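Side-chain contact in extracellular solute-binding protein, family 5 (Chelativorans sp., PDB 6WM6), which is a periplasmic solute-binding protein of an ABC transporter that binds EDTA and related aminopolycarboxylates, probably for uptake: residues V354-N359 with E506-L511. Residues are numbered along the deposited sequence; the frame is centred on the assembly and turned at random.
Sequences VMFLPN and ESAAIL. With EDO (1,2-ethanediol), chain E.
F356 sets the CE1-CZ side of its ring against the helical surface at A508 and L511: CE1 stands 3.8 Å from A508 CB, and CZ lies 3.9 Å from L511 CD2. CZ also sits 3.7 Å from A508 O, a carbonyl that is already hydrogen-bonded to the hydroxyl of S512. L511 CD2 and A508 O both approach the ring obliquely. Beside the ring, M355 covers part of one face, its CB 4.0 Å above the plane and offset toward the rim. Its chain then runs on extended (chi2 -174°), carrying SD to 3.8 Å from L511 CG. With CG anti to the backbone N (chi1 -171°), L511 reaches between its two partners, and its second torsion puts CD2 against the ring and CD1 beside the sulfur. In this periplasmic binding protein of solute-binding family 5, the contact joins the loop between helices 333-340 and 366-369 to helix 504-521, and L511 also packs on I495 and A498 of helix 489-499. An alanine in place of L511 would probably open a gap between the M355 sulfur and the F356 ring, leaving both with less to pack against. M355, F356, A508 and L511 are all buried, whereas N359, at the C-terminal end of 354-359, is exposed and does not touch 506-511. There its ND2 makes a weak, bent hydrogen bond (3.2 Å, N-H...O 131°) to O1 of a 1,2-ethanediol, which probably comes from the crystallisation liquor.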
ATOM      1  N   VAL A 354      10.169  -5.159 -10.684  1.00 15.28           N
ATOM      2  CA  VAL A 354       8.848  -5.541 -10.169  1.00 15.04           C
ATOM      3  C   VAL A 354       8.915  -5.977  -8.719  1.00 15.96           C
ATOM      4  O   VAL A 354       7.902  -6.426  -8.166  1.00 17.11           O
ATOM      5  CB  VAL A 354       8.125  -6.573 -11.052  1.00 16.06           C
ATOM      6  CG1 VAL A 354       7.780  -5.968 -12.397  1.00 16.44           C
ATOM      7  CG2 VAL A 354       8.930  -7.845 -11.214  1.00 17.44           C
ATOM      8  N   MET A 355      10.060  -5.822  -8.071  1.00 16.36           N
ATOM      9  CA  MET A 355      10.199  -6.215  -6.678  1.00 16.74           C
ATOM     10  C   MET A 355      10.763  -5.148  -5.762  1.00 16.64           C
ATOM     11  O   MET A 355      10.617  -5.280  -4.533  1.00 16.79           O
ATOM     12  CB  MET A 355      11.028  -7.481  -6.552  1.00 19.28           C
ATOM     13  CG  MET A 355      10.260  -8.651  -7.184  1.00 21.27           C
ATOM     14  SD  MET A 355      11.063 -10.205  -6.948  1.00 22.22           S
ATOM     15  CE  MET A 355      10.047 -11.207  -8.025  1.00 19.82           C
ATOM     16  N   PHE A 356      11.372  -4.102  -6.303  1.00 14.95           N
ATOM     17  CA  PHE A 356      12.003  -3.050  -5.520  1.00 14.39           C
ATOM     18  C   PHE A 356      11.630  -1.695  -6.102  1.00 15.71           C
ATOM     19  O   PHE A 356      11.679  -1.495  -7.318  1.00 15.02           O
ATOM     20  CB  PHE A 356      13.536  -3.156  -5.614  1.00 15.43           C
ATOM     21  CG  PHE A 356      14.089  -4.506  -5.235  1.00 14.39           C
ATOM     22  CD1 PHE A 356      14.220  -4.874  -3.899  1.00 15.65           C
ATOM     23  CD2 PHE A 356      14.509  -5.387  -6.205  1.00 15.94           C
ATOM     24  CE1 PHE A 356      14.767  -6.105  -3.559  1.00 16.50           C
ATOM     25  CE2 PHE A 356      15.049  -6.622  -5.865  1.00 18.50           C
ATOM     26  CZ  PHE A 356      15.178  -6.972  -4.542  1.00 16.97           C
ATOM     27  N   LEU A 357      11.302  -0.750  -5.222  1.00 15.46           N
ATOM     28  CA  LEU A 357      11.197   0.648  -5.627  1.00 14.92           C
ATOM     29  C   LEU A 357      12.594   1.183  -5.925  1.00 15.35           C
ATOM     30  O   LEU A 357      13.599   0.631  -5.448  1.00 16.19           O
ATOM     31  CB  LEU A 357      10.568   1.470  -4.512  1.00 15.15           C
ATOM     32  CG  LEU A 357       9.132   1.107  -4.117  1.00 15.91           C
ATOM     33  CD1 LEU A 357       8.764   1.876  -2.829  1.00 18.25           C
ATOM     34  CD2 LEU A 357       8.142   1.411  -5.205  1.00 17.67           C
ATOM     35  N   PRO A 358      12.688   2.297  -6.659  1.00 15.90           N
ATOM     36  CA  PRO A 358      14.017   2.821  -7.029  1.00 16.88           C
ATOM     37  C   PRO A 358      14.908   3.149  -5.850  1.00 17.14           C
ATOM     38  O   PRO A 358      16.144   3.160  -6.025  1.00 19.12           O
ATOM     39  CB  PRO A 358      13.675   4.075  -7.853  1.00 18.04           C
ATOM     40  CG  PRO A 358      12.370   3.700  -8.513  1.00 18.81           C
ATOM     41  CD  PRO A 358      11.604   2.947  -7.429  1.00 17.49           C
ATOM     42  N   ASN A 359      14.356   3.410  -4.671  1.00 16.87           N
ATOM     43  CA  ASN A 359      15.164   3.735  -3.505  1.00 16.97           C
ATOM     44  C   ASN A 359      15.464   2.546  -2.594  1.00 19.21           C
ATOM     45  O   ASN A 359      16.145   2.717  -1.579  1.00 22.77           O
ATOM     46  CB  ASN A 359      14.511   4.848  -2.679  1.00 19.81           C
ATOM     47  CG  ASN A 359      13.192   4.439  -2.095  1.00 22.68           C
ATOM     48  OD1 ASN A 359      12.320   3.939  -2.802  1.00 21.34           O
ATOM     49  ND2 ASN A 359      13.018   4.668  -0.791  1.00 28.56           N
ATOM     50  N   GLU A 506      20.591  -8.419   2.876  1.00 16.52           N
ATOM     51  CA  GLU A 506      20.790  -9.791   2.431  1.00 17.08           C
ATOM     52  C   GLU A 506      19.562 -10.283   1.676  1.00 15.68           C
ATOM     53  O   GLU A 506      19.678 -10.937   0.635  1.00 16.91           O
ATOM     54  CB  GLU A 506      21.070 -10.706   3.616  1.00 17.71           C
ATOM     55  CG  GLU A 506      21.266 -12.177   3.250  1.00 19.81           C
ATOM     56  CD  GLU A 506      21.226 -13.126   4.439  1.00 23.35           C
ATOM     57  OE1 GLU A 506      20.854 -12.695   5.556  1.00 23.94           O
ATOM     58  OE2 GLU A 506      21.527 -14.317   4.216  1.00 26.47           O
ATOM     59  N   SER A 507      18.369  -9.964   2.190  1.00 16.14           N
ATOM     60  CA  SER A 507      17.137 -10.353   1.519  1.00 15.80           C
ATOM     61  C   SER A 507      17.129  -9.834   0.101  1.00 16.11           C
ATOM     62  O   SER A 507      16.746 -10.551  -0.830  1.00 16.00           O
ATOM     63  CB  SER A 507      15.973  -9.800   2.309  1.00 15.60           C
ATOM     64  OG  SER A 507      14.736 -10.308   1.816  1.00 16.93           O
ATOM     65  N   ALA A 508      17.526  -8.580  -0.083  1.00 15.61           N
ATOM     66  CA  ALA A 508      17.509  -7.977  -1.409  1.00 15.99           C
ATOM     67  C   ALA A 508      18.499  -8.645  -2.343  1.00 16.49           C
ATOM     68  O   ALA A 508      18.205  -8.846  -3.525  1.00 16.75           O
ATOM     69  CB  ALA A 508      17.822  -6.489  -1.306  1.00 17.15           C
ATOM     70  N   ALA A 509      19.685  -8.988  -1.841  1.00 16.12           N
ATOM     71  CA  ALA A 509      20.661  -9.686  -2.666  1.00 16.45           C
ATOM     72  C   ALA A 509      20.077 -10.999  -3.168  1.00 17.83           C
ATOM     73  O   ALA A 509      20.215 -11.343  -4.346  1.00 20.11           O
ATOM     74  CB  ALA A 509      21.949  -9.912  -1.891  1.00 17.99           C
ATOM     75  N   ILE A 510      19.397 -11.742  -2.286  1.00 15.89           N
ATOM     76  CA  ILE A 510      18.786 -13.011  -2.683  1.00 16.62           C
ATOM     77  C   ILE A 510      17.640 -12.772  -3.663  1.00 16.46           C
ATOM     78  O   ILE A 510      17.554 -13.401  -4.730  1.00 17.29           O
ATOM     79  CB  ILE A 510      18.300 -13.750  -1.429  1.00 17.09           C
ATOM     80  CG1 ILE A 510      19.468 -14.143  -0.503  1.00 17.93           C
ATOM     81  CG2 ILE A 510      17.495 -14.994  -1.832  1.00 17.83           C
ATOM     82  CD1 ILE A 510      19.009 -14.462   0.913  1.00 19.65           C
ATOM     83  N   LEU A 511      16.737 -11.855  -3.313  1.00 15.66           N
ATOM     84  CA  LEU A 511      15.520 -11.624  -4.083  1.00 15.94           C
ATOM     85  C   LEU A 511      15.808 -11.068  -5.472  1.00 16.62           C
ATOM     86  O   LEU A 511      14.992 -11.268  -6.395  1.00 16.62           O
ATOM     87  CB  LEU A 511      14.601 -10.692  -3.295  1.00 16.29           C
ATOM     88  CG  LEU A 511      13.184 -10.499  -3.844  1.00 16.67           C
ATOM     89  CD1 LEU A 511      12.389 -11.770  -3.712  1.00 17.63           C
ATOM     90  CD2 LEU A 511      12.504  -9.375  -3.090  1.00 17.23           C
TER
HETATM   91  C1  EDO E 604       9.361   4.496  -0.469  1.00 28.04           C
HETATM   92  O1  EDO E 604      10.067   5.695  -0.131  1.00 34.60           O
HETATM   93  C2  EDO E 604       7.912   4.873  -0.773  1.00 26.04           C
HETATM   94  O2  EDO E 604       7.574   5.914   0.155  1.00 25.92           O